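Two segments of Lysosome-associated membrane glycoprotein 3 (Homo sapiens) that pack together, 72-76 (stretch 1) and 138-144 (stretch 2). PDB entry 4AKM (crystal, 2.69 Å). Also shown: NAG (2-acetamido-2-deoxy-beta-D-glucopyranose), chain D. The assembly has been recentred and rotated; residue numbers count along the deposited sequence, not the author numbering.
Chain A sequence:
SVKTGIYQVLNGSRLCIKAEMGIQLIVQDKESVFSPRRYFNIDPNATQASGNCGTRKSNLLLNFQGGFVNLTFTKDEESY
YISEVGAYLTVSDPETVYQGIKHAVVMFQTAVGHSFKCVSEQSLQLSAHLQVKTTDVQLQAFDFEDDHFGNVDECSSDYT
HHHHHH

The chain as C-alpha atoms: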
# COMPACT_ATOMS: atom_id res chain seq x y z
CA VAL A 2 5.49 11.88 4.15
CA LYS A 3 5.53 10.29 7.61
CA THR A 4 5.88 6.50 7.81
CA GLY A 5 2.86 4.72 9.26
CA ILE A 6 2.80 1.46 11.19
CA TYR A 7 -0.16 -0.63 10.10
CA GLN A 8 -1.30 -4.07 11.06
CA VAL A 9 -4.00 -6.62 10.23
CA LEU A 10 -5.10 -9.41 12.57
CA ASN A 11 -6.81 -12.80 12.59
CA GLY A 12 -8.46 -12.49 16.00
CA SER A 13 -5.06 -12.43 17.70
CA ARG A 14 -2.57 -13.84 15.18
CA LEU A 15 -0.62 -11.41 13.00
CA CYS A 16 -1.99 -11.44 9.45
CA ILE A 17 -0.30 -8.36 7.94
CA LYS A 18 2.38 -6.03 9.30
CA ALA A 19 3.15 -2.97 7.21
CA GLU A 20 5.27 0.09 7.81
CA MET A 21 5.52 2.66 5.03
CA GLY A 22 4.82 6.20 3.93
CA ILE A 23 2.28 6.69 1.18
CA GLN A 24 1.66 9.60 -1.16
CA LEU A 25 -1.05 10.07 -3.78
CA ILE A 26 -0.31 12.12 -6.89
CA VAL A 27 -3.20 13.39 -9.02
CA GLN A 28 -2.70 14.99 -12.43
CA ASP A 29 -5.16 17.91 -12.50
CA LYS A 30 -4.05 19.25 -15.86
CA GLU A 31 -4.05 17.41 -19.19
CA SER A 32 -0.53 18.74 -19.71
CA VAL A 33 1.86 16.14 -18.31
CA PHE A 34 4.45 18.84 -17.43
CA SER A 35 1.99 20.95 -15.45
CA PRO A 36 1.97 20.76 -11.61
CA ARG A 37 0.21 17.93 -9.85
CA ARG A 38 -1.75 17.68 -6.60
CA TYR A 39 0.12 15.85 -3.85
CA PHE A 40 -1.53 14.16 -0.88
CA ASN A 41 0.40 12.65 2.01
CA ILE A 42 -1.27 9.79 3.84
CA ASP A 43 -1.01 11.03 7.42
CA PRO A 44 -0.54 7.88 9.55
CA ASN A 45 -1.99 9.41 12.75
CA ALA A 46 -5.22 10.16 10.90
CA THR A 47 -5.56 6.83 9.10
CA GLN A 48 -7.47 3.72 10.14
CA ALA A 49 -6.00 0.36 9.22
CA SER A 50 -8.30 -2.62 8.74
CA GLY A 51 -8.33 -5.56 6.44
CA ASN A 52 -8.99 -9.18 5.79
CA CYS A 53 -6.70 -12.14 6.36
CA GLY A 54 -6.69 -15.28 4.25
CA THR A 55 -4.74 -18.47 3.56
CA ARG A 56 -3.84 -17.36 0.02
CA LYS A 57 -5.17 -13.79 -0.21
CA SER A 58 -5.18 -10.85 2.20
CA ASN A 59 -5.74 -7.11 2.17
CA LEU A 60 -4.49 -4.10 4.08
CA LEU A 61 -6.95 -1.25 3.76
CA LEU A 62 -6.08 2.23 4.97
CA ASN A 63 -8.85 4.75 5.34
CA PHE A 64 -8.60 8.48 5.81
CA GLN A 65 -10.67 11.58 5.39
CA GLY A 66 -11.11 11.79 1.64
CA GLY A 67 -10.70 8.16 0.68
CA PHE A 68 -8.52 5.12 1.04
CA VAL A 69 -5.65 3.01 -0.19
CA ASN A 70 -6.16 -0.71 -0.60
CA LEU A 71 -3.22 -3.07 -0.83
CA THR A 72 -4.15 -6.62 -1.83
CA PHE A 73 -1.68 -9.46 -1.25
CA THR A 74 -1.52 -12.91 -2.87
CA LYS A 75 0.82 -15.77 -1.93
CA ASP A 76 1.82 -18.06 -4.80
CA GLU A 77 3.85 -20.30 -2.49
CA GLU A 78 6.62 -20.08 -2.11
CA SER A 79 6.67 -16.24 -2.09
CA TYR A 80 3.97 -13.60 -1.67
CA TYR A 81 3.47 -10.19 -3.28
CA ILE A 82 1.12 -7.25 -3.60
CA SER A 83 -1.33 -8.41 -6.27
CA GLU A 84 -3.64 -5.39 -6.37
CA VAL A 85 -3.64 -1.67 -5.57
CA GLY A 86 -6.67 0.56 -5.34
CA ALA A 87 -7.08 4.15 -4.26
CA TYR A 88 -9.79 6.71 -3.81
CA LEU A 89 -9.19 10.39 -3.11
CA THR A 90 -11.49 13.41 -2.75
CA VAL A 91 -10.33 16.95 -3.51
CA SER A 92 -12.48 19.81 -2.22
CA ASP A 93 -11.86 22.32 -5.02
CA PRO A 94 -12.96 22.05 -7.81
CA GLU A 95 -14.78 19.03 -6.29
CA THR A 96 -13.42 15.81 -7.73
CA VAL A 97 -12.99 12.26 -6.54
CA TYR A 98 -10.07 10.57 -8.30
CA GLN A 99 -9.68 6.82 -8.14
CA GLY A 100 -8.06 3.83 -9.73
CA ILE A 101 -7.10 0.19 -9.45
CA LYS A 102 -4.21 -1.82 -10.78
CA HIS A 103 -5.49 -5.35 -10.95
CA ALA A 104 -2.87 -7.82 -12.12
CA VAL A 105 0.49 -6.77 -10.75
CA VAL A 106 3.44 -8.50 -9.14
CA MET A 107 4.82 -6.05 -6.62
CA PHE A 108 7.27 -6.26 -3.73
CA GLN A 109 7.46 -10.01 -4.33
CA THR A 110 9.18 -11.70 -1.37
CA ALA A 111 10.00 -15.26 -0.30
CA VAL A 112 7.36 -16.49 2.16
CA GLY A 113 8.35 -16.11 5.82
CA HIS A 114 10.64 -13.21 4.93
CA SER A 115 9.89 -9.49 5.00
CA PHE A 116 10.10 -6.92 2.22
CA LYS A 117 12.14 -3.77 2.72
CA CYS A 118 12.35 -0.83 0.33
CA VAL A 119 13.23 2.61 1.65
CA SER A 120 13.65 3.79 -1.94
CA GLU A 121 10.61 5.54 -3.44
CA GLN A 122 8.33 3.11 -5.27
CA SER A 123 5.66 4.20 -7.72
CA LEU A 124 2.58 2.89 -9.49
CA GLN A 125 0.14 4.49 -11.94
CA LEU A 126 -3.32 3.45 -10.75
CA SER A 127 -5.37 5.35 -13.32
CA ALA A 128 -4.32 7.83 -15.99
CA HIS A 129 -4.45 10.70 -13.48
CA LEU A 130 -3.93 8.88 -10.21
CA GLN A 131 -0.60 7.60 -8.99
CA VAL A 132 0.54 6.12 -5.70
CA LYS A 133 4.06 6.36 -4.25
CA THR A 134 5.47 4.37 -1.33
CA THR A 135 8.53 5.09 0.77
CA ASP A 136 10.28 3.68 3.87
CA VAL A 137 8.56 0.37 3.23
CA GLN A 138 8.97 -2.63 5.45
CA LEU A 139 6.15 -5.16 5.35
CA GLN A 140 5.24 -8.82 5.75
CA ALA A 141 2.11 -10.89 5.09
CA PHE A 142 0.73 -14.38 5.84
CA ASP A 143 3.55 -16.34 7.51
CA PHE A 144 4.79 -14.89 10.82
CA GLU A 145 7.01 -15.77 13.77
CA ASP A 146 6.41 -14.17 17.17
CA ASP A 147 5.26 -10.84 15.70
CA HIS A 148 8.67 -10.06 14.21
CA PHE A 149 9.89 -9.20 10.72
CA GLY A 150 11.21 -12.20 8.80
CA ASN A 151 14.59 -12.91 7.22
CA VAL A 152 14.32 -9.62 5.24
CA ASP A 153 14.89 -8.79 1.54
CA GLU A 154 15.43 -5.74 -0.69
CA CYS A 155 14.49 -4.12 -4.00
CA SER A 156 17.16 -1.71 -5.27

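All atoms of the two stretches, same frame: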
# COMPACT_ATOMS: atom_id res chain seq x y z
N THR A 72 -3.80 -5.21 -1.82
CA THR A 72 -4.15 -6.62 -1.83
C THR A 72 -2.94 -7.51 -2.07
O THR A 72 -2.19 -7.31 -3.04
CB THR A 72 -5.22 -6.94 -2.89
OG1 THR A 72 -6.47 -6.33 -2.52
CG2 THR A 72 -5.41 -8.44 -3.02
N PHE A 73 -2.78 -8.50 -1.19
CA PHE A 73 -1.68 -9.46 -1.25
C PHE A 73 -2.14 -10.87 -1.66
O PHE A 73 -3.20 -11.34 -1.24
CB PHE A 73 -1.01 -9.58 0.13
CG PHE A 73 -0.54 -8.28 0.69
CD1 PHE A 73 -1.42 -7.44 1.37
CD2 PHE A 73 0.79 -7.90 0.58
CE1 PHE A 73 -0.99 -6.25 1.90
CE2 PHE A 73 1.22 -6.71 1.11
CZ PHE A 73 0.33 -5.88 1.77
N THR A 74 -1.31 -11.53 -2.47
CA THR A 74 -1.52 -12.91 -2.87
C THR A 74 -0.23 -13.69 -2.61
O THR A 74 0.87 -13.20 -2.89
CB THR A 74 -1.89 -13.01 -4.38
OG1 THR A 74 -3.22 -12.54 -4.59
CG2 THR A 74 -1.79 -14.44 -4.89
N LYS A 75 -0.34 -14.89 -2.03
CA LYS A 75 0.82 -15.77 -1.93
C LYS A 75 0.74 -16.90 -2.97
O LYS A 75 -0.26 -17.61 -3.06
CB LYS A 75 1.01 -16.32 -0.51
CG LYS A 75 -0.09 -17.25 -0.00
CD LYS A 75 0.29 -17.85 1.35
CE LYS A 75 1.58 -18.66 1.27
NZ LYS A 75 1.98 -19.23 2.59
N ASP A 76 1.80 -17.03 -3.77
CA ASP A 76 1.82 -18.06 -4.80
C ASP A 76 2.38 -19.34 -4.21
O ASP A 76 2.03 -20.44 -4.65
CB ASP A 76 2.65 -17.62 -6.00
CG ASP A 76 1.98 -17.95 -7.32
OD1 ASP A 76 1.15 -18.88 -7.35
OD2 ASP A 76 2.27 -17.27 -8.33
N GLN A 138 8.65 -1.30 4.98
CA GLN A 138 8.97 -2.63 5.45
C GLN A 138 7.67 -3.34 5.81
O GLN A 138 6.94 -2.90 6.68
CB GLN A 138 9.89 -2.61 6.66
CG GLN A 138 10.30 -4.00 7.11
CD GLN A 138 11.59 -4.01 7.89
OE1 GLN A 138 12.19 -2.96 8.14
NE2 GLN A 138 12.04 -5.20 8.27
N LEU A 139 7.40 -4.45 5.13
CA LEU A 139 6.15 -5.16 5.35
C LEU A 139 6.33 -6.67 5.35
O LEU A 139 7.40 -7.19 5.03
CB LEU A 139 5.10 -4.74 4.31
CG LEU A 139 5.40 -4.86 2.82
CD1 LEU A 139 5.23 -6.29 2.30
CD2 LEU A 139 4.52 -3.90 2.03
N GLN A 140 5.26 -7.37 5.73
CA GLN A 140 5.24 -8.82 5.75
C GLN A 140 3.79 -9.27 5.82
O GLN A 140 2.96 -8.63 6.48
CB GLN A 140 6.03 -9.35 6.95
CG GLN A 140 6.20 -10.87 6.97
CD GLN A 140 7.28 -11.33 7.94
OE1 GLN A 140 8.16 -10.55 8.32
NE2 GLN A 140 7.20 -12.59 8.36
N ALA A 141 3.48 -10.36 5.13
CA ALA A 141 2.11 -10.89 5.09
C ALA A 141 2.08 -12.42 5.19
O ALA A 141 3.05 -13.09 4.85
CB ALA A 141 1.40 -10.42 3.84
N PHE A 142 0.95 -12.94 5.67
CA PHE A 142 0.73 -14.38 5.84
C PHE A 142 1.58 -15.01 6.94
O PHE A 142 1.22 -14.97 8.12
CB PHE A 142 0.89 -15.13 4.52
CG PHE A 142 0.14 -14.52 3.38
CD1 PHE A 142 -1.23 -14.69 3.26
CD2 PHE A 142 0.80 -13.76 2.43
CE1 PHE A 142 -1.93 -14.13 2.21
CE2 PHE A 142 0.10 -13.19 1.38
CZ PHE A 142 -1.26 -13.37 1.27
N ASP A 143 2.71 -15.62 6.56
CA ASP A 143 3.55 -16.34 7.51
C ASP A 143 4.30 -15.42 8.48
O ASP A 143 5.00 -14.50 8.06
CB ASP A 143 4.53 -17.25 6.77
CG ASP A 143 3.96 -18.63 6.51
OD1 ASP A 143 2.74 -18.81 6.68
OD2 ASP A 143 4.74 -19.54 6.14
N PHE A 144 4.15 -15.70 9.78
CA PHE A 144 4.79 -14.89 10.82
C PHE A 144 5.42 -15.72 11.92
O PHE A 144 5.06 -16.89 12.12
CB PHE A 144 3.77 -13.92 11.43
CG PHE A 144 3.62 -12.64 10.66
CD1 PHE A 144 4.54 -11.61 10.82
CD2 PHE A 144 2.57 -12.45 9.79
CE1 PHE A 144 4.41 -10.43 10.12
CE2 PHE A 144 2.43 -11.27 9.08
CZ PHE A 144 3.35 -10.26 9.24
C1 NAG D . -9.76 -4.21 -0.88
C2 NAG D . -11.12 -3.79 -1.43
C3 NAG D . -12.15 -4.90 -1.20
C4 NAG D . -11.63 -6.23 -1.72
C5 NAG D . -10.20 -6.50 -1.27
C6 NAG D . -9.62 -7.69 -2.03
C7 NAG D . -11.76 -1.45 -1.52
C8 NAG D . -12.54 -0.37 -0.83
N2 NAG D . -11.54 -2.55 -0.81
O3 NAG D . -13.34 -4.56 -1.86
O4 NAG D . -12.45 -7.28 -1.27
O5 NAG D . -9.34 -5.40 -1.50
O6 NAG D . -8.30 -7.91 -1.59
O7 NAG D . -11.37 -1.31 -2.68

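Two segments distant in the chain, each a strand with residues beyond it, meet here without backbone pairing; side chains pack on side chains and, at F142, on backbone. No hydrogen bond crosses between them. F73 CA lies 7.5 Å from A141 CA, and K75 CA lies 7.9 Å from F142 CA, spacings that suit packed side chains. About 306 Å² is buried, both sides summed.

The pattern on stretch 1 is that of an extended strand: F73 and K75 send their CA-to-CB bonds toward stretch 2, while T74 between them points away, its OG1 hydrogen-bonded elsewhere in the structure. F73 is buried and takes the m rotamer (chi1 -55°) with chi2 at 83°, which sets the ring across the CA-CB-CG plane and presents a face to A141. The methyl of A141 lies over that face, with A141 CB 4.2 Å from F73 CD2; the small side chain lets a broad ring lie close to the strand. L139, also directed toward the contact, reaches the same ring obliquely. Its p, p conformation (chi1 55°, chi2 80°) is uncommon for leucine; here it leaves both methyls near the ring, L139 CD1 4.2 Å and L139 CD2 4.4 Å from F73 CE2. Q140 points away, and its NE2 donates a hydrogen bond to the backbone O of D143 at 2.9 Å, tying the end of the strand to the loop that follows.

F142 lies just beyond that strand, at phi/psi 68/-97, a positive phi unusual for a residue with a side chain. Its CA-to-CB bond nevertheless points toward stretch 1, as that of A141 does, so the alternation is broken and two successive residues serve one contact. With chi1 at -49° (m) and chi2 at -77°, the ring tip reaches both backbone and side chain of stretch 1: F142 CZ is 3.7 Å from K75 N and 4.0 Å from F73 CB. The carbonyl O of F73 sits at the edge of the F142 ring, near its plane, 3.8 Å from F142 CZ.

K75 CB lies over the face of F142, 4.0 Å from the ring centroid and 21° off the normal, a CH-pi arrangement. The chi1 of 65° (p) is followed by t, m and t, carrying the amine out toward D143. There K75 NZ stands 4.2 Å from D143 OD1: opposite charges near each other, beyond salt-bridge range. D143 starts sideways, but its carboxylate end comes nearer, and its exposed position suits a charge.

T72 does not touch stretch 2; its OG1 shares a 2.6 Å hydrogen bond with O6 of the NAG.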